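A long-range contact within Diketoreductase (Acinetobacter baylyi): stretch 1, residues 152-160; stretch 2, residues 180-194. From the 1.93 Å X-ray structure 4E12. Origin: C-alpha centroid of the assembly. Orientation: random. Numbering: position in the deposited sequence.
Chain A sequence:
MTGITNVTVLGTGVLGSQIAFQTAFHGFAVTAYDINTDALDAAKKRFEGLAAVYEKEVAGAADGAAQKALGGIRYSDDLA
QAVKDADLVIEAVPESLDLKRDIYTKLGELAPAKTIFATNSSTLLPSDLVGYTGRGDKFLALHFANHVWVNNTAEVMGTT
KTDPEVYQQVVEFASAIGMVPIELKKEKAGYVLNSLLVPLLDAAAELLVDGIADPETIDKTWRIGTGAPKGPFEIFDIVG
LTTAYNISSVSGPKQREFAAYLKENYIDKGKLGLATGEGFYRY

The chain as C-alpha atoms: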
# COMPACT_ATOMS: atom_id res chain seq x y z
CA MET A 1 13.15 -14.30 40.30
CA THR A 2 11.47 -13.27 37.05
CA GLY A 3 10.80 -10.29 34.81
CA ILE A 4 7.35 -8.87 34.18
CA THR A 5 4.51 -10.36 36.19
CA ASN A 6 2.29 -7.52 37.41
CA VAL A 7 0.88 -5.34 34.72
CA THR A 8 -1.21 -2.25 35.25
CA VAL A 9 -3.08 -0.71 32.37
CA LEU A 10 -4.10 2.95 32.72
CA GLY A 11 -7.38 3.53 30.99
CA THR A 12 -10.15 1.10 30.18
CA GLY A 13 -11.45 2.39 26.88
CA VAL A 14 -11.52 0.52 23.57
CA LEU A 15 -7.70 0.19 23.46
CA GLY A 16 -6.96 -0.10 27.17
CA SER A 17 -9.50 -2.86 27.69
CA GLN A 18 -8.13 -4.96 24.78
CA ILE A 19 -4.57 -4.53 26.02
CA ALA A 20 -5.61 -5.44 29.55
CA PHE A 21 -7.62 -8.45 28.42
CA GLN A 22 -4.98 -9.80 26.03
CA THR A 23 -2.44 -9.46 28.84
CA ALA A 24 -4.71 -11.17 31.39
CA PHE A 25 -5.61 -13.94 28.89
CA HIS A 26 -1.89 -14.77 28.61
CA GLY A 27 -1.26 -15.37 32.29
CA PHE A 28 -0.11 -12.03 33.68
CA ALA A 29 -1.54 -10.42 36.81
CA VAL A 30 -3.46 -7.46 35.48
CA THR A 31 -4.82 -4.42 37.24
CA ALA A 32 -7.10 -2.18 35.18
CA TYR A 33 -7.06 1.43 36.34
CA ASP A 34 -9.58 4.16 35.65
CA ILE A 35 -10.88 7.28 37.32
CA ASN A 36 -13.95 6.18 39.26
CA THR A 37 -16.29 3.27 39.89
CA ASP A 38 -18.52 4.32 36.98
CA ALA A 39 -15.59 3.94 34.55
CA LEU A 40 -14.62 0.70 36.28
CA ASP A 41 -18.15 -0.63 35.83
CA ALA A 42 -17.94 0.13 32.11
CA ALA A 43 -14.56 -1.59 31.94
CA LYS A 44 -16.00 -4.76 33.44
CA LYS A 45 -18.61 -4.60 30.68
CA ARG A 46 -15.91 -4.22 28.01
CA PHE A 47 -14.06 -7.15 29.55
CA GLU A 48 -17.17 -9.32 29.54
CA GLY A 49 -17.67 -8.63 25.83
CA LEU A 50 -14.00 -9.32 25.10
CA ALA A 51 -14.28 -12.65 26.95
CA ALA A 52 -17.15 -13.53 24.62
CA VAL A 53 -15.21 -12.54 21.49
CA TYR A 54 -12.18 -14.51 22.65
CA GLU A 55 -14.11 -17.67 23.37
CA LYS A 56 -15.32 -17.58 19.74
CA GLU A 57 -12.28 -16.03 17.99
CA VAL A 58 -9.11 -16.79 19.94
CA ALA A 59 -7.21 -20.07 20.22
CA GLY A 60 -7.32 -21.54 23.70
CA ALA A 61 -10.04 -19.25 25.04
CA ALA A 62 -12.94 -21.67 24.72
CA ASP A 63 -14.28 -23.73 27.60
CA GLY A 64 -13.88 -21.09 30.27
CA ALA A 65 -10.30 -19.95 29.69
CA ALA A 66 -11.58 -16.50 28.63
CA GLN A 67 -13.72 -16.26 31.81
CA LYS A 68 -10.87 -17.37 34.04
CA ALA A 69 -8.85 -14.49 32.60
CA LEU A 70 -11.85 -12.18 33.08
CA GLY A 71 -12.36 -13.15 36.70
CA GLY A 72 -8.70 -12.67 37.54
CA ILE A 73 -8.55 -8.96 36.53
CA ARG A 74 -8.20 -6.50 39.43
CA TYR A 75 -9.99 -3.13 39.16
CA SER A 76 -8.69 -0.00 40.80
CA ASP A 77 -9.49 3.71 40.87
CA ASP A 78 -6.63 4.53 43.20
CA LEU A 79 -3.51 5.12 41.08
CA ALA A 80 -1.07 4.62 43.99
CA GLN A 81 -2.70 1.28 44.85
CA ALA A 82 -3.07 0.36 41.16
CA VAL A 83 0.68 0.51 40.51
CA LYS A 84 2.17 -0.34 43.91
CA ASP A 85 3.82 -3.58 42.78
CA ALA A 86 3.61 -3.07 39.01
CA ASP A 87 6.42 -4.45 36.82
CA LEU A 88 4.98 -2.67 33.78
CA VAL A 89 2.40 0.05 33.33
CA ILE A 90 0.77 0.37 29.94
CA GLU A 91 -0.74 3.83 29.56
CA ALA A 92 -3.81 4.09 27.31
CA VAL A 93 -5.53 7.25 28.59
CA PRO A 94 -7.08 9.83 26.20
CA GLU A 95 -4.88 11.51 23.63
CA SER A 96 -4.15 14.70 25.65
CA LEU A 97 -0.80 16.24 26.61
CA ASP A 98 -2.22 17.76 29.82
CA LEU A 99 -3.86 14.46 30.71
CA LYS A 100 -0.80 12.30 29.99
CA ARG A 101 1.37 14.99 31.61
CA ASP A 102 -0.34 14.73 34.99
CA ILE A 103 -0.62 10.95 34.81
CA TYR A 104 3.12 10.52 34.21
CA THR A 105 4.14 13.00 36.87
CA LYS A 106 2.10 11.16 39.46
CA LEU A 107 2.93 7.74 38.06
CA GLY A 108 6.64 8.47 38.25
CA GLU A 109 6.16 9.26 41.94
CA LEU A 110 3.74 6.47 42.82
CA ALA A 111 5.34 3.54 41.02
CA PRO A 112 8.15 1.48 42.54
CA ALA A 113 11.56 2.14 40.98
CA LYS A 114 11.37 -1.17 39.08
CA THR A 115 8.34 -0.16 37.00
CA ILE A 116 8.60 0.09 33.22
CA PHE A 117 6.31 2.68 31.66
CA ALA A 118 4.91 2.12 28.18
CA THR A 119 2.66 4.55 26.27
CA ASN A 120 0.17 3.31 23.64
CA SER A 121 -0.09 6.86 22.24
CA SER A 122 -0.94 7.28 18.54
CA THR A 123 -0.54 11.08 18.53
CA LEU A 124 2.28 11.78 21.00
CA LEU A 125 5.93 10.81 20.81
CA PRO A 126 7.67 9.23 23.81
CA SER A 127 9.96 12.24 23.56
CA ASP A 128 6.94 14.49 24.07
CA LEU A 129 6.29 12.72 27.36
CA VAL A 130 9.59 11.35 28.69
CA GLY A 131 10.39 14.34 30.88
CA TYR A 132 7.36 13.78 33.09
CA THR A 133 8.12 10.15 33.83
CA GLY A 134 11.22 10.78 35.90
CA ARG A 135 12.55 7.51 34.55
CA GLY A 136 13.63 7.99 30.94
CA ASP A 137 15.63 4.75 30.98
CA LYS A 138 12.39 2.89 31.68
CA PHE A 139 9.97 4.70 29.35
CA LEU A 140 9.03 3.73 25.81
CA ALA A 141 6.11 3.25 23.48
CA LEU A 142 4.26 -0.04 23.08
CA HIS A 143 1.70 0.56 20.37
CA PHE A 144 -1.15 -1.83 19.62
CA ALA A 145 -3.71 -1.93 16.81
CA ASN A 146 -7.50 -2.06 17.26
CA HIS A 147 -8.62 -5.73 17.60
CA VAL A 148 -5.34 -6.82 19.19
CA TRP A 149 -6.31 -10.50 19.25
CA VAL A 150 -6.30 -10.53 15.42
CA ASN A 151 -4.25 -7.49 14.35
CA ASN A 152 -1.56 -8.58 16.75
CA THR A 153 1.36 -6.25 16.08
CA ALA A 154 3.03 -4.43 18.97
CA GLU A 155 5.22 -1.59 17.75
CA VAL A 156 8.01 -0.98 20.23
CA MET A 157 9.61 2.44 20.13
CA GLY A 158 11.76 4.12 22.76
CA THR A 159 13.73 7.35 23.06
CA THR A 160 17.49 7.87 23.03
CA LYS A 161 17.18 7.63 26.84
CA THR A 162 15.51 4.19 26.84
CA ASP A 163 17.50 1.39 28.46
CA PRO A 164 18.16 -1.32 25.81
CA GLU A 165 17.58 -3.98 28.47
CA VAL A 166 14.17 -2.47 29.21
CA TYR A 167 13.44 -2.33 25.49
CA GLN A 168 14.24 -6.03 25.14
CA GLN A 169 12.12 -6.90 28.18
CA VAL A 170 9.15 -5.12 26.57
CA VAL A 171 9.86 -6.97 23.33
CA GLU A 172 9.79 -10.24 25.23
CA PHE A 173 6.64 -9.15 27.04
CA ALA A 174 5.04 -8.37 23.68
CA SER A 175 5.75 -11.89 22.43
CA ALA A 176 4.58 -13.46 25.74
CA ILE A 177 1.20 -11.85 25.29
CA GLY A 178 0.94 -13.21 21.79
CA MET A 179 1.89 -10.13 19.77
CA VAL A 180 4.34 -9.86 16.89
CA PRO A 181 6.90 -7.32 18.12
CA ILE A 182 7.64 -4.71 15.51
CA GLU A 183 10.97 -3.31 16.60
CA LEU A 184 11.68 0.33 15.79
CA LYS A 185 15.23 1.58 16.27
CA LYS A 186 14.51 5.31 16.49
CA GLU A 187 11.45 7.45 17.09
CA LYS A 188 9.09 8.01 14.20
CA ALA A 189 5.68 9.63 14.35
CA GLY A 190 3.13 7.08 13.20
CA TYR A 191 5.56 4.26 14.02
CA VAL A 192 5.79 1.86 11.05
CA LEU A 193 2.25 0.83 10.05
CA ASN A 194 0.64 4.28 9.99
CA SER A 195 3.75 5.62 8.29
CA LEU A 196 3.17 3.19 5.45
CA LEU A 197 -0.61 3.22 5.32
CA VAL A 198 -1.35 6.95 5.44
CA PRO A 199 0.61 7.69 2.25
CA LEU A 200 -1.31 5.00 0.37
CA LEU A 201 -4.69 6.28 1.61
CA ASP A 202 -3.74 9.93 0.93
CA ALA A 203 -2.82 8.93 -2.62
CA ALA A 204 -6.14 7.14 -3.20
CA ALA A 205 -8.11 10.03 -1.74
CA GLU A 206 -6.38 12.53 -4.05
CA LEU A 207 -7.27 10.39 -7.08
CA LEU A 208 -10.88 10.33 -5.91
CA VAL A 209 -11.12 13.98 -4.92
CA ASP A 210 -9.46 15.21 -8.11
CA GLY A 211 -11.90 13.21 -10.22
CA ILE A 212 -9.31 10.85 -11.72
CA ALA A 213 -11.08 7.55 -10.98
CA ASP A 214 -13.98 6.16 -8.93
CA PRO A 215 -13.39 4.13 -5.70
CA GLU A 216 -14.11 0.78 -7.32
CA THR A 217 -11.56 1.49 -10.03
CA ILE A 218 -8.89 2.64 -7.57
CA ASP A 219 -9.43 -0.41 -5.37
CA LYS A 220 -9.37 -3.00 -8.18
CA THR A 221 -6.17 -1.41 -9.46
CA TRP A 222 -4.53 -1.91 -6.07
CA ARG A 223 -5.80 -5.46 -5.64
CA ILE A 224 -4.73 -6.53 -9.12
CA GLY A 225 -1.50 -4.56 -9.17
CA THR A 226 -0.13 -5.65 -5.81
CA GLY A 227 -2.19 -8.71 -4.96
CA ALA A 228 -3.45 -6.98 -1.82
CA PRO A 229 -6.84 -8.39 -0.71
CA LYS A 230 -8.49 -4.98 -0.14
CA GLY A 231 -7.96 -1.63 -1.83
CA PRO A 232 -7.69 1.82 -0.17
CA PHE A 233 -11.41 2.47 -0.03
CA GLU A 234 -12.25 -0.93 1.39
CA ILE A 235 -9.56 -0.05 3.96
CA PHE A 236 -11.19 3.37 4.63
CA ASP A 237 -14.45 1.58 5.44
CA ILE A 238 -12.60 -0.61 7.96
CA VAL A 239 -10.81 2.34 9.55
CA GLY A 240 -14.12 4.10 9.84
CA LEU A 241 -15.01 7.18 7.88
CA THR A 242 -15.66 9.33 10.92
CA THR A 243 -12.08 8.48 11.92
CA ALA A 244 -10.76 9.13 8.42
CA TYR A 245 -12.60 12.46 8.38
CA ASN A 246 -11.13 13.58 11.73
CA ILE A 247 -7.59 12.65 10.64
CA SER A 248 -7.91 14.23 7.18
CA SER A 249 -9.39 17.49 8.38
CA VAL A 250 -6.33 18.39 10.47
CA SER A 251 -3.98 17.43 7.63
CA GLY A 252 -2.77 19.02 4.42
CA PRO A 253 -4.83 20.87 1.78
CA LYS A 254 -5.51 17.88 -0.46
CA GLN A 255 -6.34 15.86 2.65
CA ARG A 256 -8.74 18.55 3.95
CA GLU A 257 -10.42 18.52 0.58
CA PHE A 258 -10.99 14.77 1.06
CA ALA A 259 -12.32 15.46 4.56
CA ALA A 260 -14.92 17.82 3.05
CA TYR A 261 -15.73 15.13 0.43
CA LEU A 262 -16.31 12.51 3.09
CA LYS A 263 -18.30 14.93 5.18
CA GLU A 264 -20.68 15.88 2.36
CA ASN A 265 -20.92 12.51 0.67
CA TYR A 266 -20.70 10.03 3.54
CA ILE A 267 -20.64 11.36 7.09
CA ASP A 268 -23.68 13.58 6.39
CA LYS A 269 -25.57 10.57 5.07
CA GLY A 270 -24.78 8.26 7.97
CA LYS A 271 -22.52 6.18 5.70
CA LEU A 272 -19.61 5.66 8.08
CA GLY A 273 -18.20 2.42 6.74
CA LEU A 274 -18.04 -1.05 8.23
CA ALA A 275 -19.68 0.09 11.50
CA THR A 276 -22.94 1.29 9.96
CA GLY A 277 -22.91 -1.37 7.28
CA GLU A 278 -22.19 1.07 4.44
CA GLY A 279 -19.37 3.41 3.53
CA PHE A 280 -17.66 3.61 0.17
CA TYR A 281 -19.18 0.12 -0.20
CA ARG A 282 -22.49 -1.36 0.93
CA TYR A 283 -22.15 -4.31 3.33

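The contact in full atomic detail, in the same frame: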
# COMPACT_ATOMS: atom_id res chain seq x y z
N ASN A 152 -2.38 -8.40 15.57
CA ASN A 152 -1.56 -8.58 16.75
C ASN A 152 -0.13 -8.06 16.63
O ASN A 152 0.81 -8.70 17.09
CB ASN A 152 -1.55 -10.05 17.19
CG ASN A 152 -0.99 -10.97 16.12
OD1 ASN A 152 -1.19 -10.74 14.92
ND2 ASN A 152 -0.30 -12.00 16.54
N THR A 153 0.06 -6.89 16.02
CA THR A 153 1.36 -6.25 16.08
C THR A 153 1.49 -5.40 17.34
O THR A 153 0.50 -4.84 17.83
CB THR A 153 1.63 -5.37 14.86
OG1 THR A 153 0.58 -4.41 14.73
CG2 THR A 153 1.72 -6.23 13.60
N ALA A 154 2.70 -5.34 17.87
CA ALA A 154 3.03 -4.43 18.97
C ALA A 154 4.28 -3.69 18.55
O ALA A 154 5.38 -4.25 18.53
CB ALA A 154 3.25 -5.20 20.27
N GLU A 155 4.11 -2.43 18.18
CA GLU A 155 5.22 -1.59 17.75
C GLU A 155 5.93 -1.00 18.94
O GLU A 155 5.34 -0.23 19.70
CB GLU A 155 4.72 -0.48 16.85
CG GLU A 155 4.21 -1.03 15.52
CD GLU A 155 3.51 0.01 14.65
OE1 GLU A 155 2.57 0.67 15.14
OE2 GLU A 155 3.90 0.16 13.47
N VAL A 156 7.20 -1.38 19.09
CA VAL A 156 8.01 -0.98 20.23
C VAL A 156 8.93 0.15 19.81
O VAL A 156 9.69 0.03 18.85
CB VAL A 156 8.88 -2.15 20.73
CG1 VAL A 156 9.70 -1.71 21.95
CG2 VAL A 156 8.00 -3.35 21.07
N MET A 157 8.87 1.26 20.54
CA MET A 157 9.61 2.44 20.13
C MET A 157 10.00 3.26 21.35
O MET A 157 9.13 3.82 22.03
CB MET A 157 8.72 3.27 19.20
CG MET A 157 9.39 4.44 18.51
SD MET A 157 8.22 5.32 17.44
CE MET A 157 7.34 6.28 18.67
N GLY A 158 11.29 3.33 21.64
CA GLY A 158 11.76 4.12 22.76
C GLY A 158 12.36 5.46 22.37
O GLY A 158 12.27 5.89 21.22
N THR A 159 12.99 6.13 23.34
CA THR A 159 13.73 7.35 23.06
C THR A 159 15.21 7.02 23.13
O THR A 159 15.59 5.88 23.40
CB THR A 159 13.47 8.45 24.12
OG1 THR A 159 14.03 8.04 25.37
CG2 THR A 159 11.98 8.69 24.30
N THR A 160 16.05 8.02 22.88
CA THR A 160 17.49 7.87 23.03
C THR A 160 17.85 7.53 24.48
O THR A 160 18.90 6.96 24.76
CB THR A 160 18.21 9.17 22.63
OG1 THR A 160 17.69 10.26 23.41
CG2 THR A 160 17.98 9.47 21.15
N VAL A 180 3.13 -9.86 17.70
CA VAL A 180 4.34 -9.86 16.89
C VAL A 180 5.03 -8.54 17.16
O VAL A 180 4.51 -7.49 16.80
CB VAL A 180 4.00 -9.92 15.40
CG1 VAL A 180 5.27 -9.77 14.57
CG2 VAL A 180 3.29 -11.23 15.07
N PRO A 181 6.20 -8.57 17.83
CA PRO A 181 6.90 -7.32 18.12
C PRO A 181 7.45 -6.71 16.85
O PRO A 181 8.14 -7.36 16.06
CB PRO A 181 8.08 -7.77 18.99
CG PRO A 181 7.65 -9.06 19.55
CD PRO A 181 6.85 -9.71 18.48
N ILE A 182 7.13 -5.44 16.64
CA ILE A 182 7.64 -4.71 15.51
C ILE A 182 8.64 -3.77 16.11
O ILE A 182 8.26 -2.82 16.82
CB ILE A 182 6.51 -3.94 14.81
CG1 ILE A 182 5.46 -4.92 14.28
CG2 ILE A 182 7.07 -3.02 13.71
CD1 ILE A 182 6.02 -5.93 13.34
N GLU A 183 9.93 -4.03 15.89
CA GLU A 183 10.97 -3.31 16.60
C GLU A 183 11.48 -2.07 15.85
O GLU A 183 12.14 -2.20 14.81
CB GLU A 183 12.12 -4.26 16.98
CG GLU A 183 11.68 -5.40 17.90
CD GLU A 183 12.80 -6.38 18.26
OE1 GLU A 183 13.90 -5.94 18.66
OE2 GLU A 183 12.59 -7.60 18.13
N LEU A 184 11.14 -0.89 16.35
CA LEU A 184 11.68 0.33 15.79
C LEU A 184 12.96 0.71 16.51
O LEU A 184 13.09 0.44 17.71
CB LEU A 184 10.69 1.49 15.82
CG LEU A 184 9.45 1.42 14.94
CD1 LEU A 184 8.44 0.41 15.48
CD2 LEU A 184 8.83 2.81 14.92
N LYS A 185 13.89 1.32 15.78
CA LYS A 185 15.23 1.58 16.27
C LYS A 185 15.41 3.04 16.67
O LYS A 185 16.34 3.39 17.40
CB LYS A 185 16.27 1.15 15.21
CG LYS A 185 16.23 -0.35 14.92
CD LYS A 185 17.06 -0.76 13.71
CE LYS A 185 16.95 -2.27 13.49
NZ LYS A 185 17.70 -2.74 12.28
N LYS A 186 14.51 3.89 16.19
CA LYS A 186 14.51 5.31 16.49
C LYS A 186 13.07 5.78 16.50
O LYS A 186 12.20 5.14 15.90
CB LYS A 186 15.24 6.10 15.39
CG LYS A 186 16.70 5.78 15.19
CD LYS A 186 17.29 6.74 14.16
CE LYS A 186 18.77 6.48 13.92
NZ LYS A 186 19.35 7.42 12.92
N GLU A 187 12.80 6.91 17.15
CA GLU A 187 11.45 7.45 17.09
C GLU A 187 11.02 7.82 15.69
O GLU A 187 11.82 8.25 14.85
CB GLU A 187 11.29 8.68 17.96
CG GLU A 187 11.24 8.43 19.43
CD GLU A 187 10.82 9.67 20.15
OE1 GLU A 187 11.37 10.75 19.83
OE2 GLU A 187 9.92 9.58 21.00
N LYS A 188 9.73 7.65 15.45
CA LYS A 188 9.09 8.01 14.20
C LYS A 188 7.61 8.20 14.48
O LYS A 188 6.94 7.29 14.96
CB LYS A 188 9.30 6.89 13.17
CG LYS A 188 8.60 7.10 11.84
CD LYS A 188 9.18 8.26 11.03
CE LYS A 188 8.38 8.51 9.77
NZ LYS A 188 7.03 9.03 10.11
N ALA A 189 7.10 9.39 14.20
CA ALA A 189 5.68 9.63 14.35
C ALA A 189 4.93 8.69 13.42
O ALA A 189 5.30 8.54 12.25
CB ALA A 189 5.34 11.07 14.01
N GLY A 190 3.88 8.08 13.95
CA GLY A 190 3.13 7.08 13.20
C GLY A 190 3.80 5.71 13.19
O GLY A 190 3.33 4.81 12.50
N TYR A 191 4.88 5.55 13.94
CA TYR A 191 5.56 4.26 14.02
C TYR A 191 5.83 3.76 12.59
O TYR A 191 6.19 4.55 11.71
CB TYR A 191 4.71 3.24 14.82
CG TYR A 191 4.35 3.73 16.22
CD1 TYR A 191 5.12 3.37 17.32
CD2 TYR A 191 3.25 4.55 16.44
CE1 TYR A 191 4.80 3.82 18.62
CE2 TYR A 191 2.93 5.01 17.73
CZ TYR A 191 3.71 4.64 18.81
OH TYR A 191 3.40 5.08 20.09
N VAL A 192 5.62 2.47 12.36
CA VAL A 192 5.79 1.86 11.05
C VAL A 192 4.48 1.76 10.27
O VAL A 192 4.37 2.28 9.15
CB VAL A 192 6.44 0.44 11.13
CG1 VAL A 192 6.48 -0.20 9.76
CG2 VAL A 192 7.87 0.55 11.68
N LEU A 193 3.47 1.09 10.83
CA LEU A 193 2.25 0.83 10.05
C LEU A 193 1.57 2.09 9.52
O LEU A 193 1.26 2.18 8.32
CB LEU A 193 1.26 0.01 10.86
CG LEU A 193 -0.05 -0.24 10.13
CD1 LEU A 193 0.17 -0.94 8.78
CD2 LEU A 193 -0.97 -1.04 11.03
N ASN A 194 1.29 3.04 10.40
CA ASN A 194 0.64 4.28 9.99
C ASN A 194 1.53 5.05 9.02
O ASN A 194 1.04 5.73 8.11
CB ASN A 194 0.30 5.13 11.21
CG ASN A 194 -0.72 4.45 12.11
OD1 ASN A 194 -1.52 3.63 11.64
ND2 ASN A 194 -0.69 4.77 13.40
O HOH W 1 1.47 2.64 13.27
O HOH W 2 13.86 2.60 19.84

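How are the two backbones joined where stretch 1 begins? They run as neighbouring parallel strands, their N-to-C directions 30° apart, and the ladder starts just before the strand proper, where Val180 N donates to Asn152 O at 2.7 Å. Ala154 then turns both of its polar backbone atoms to stretch 2: its N donates to Val180 O (3.0 Å) and its O accepts from Ile182 N (2.8 Å). Val156 repeats the pattern one step on, with Val156 N to Ile182 O at 2.9 Å and Leu184 N to Val156 O at 3.0 Å. Alternate residues of stretch 1 thus carry the bonds, as parallel pairing requires. Pro181, which has no amide hydrogen, costs the ladder nothing, because its register partner Ala154 bonds to the residues before and after it; Pro181 CA instead lies 3.5 Å from Ala154 O in a CA-H...O contact.

Which side chains share a face of this small sheet? Thr153, Glu155, Val180 and Ile182 point to one face, Ala154, Val156, Pro181 and Glu183 to the other. On the first, Thr153 CB packs 3.9 Å from Ile182 CG1, and the aliphatic part of Glu155 covers the same residue, with Glu155 CG 3.8 Å from Ile182 CB.

Why does a buried glutamate fit at Glu155? Its carboxylate reaches past the strand pairing to the start of the helix in stretch 2, where backbone amides need acceptors. Glu155 OE2 takes a hydrogen bond from Leu193 N at 2.8 Å, nearly straight, and a more bent one from Val192 N at 3.1 Å. Glu155 OE1 accepts from a water at 2.9 Å; that water also donates to Gly190 O and accepts from Asn194 N, so it ties the carboxylate to the backbone on both sides of the two bonded amides.

What does Met157 do once the strand pairing gives out? Its side chain points toward stretch 2 and enters the loop that follows Leu184. Met157 SD lies 3.6 Å from Leu184 CD2 and accepts a weak hydrogen bond from Lys188 N at 3.4 Å, while Met157 CE rests 3.5 Å from Tyr191 CE1. The sulfur approaches the tyrosine ring obliquely, Met157 SD being 4.3 Å from the Tyr191 ring centroid. A type II turn from Lys188 to Tyr191 brings that ring back to the strand.

How does the contact end? A second water bridges the backbones, accepting from Gly158 N and donating to Leu184 O. Beyond it, Gly158 O touches Glu187 CG at 3.3 Å.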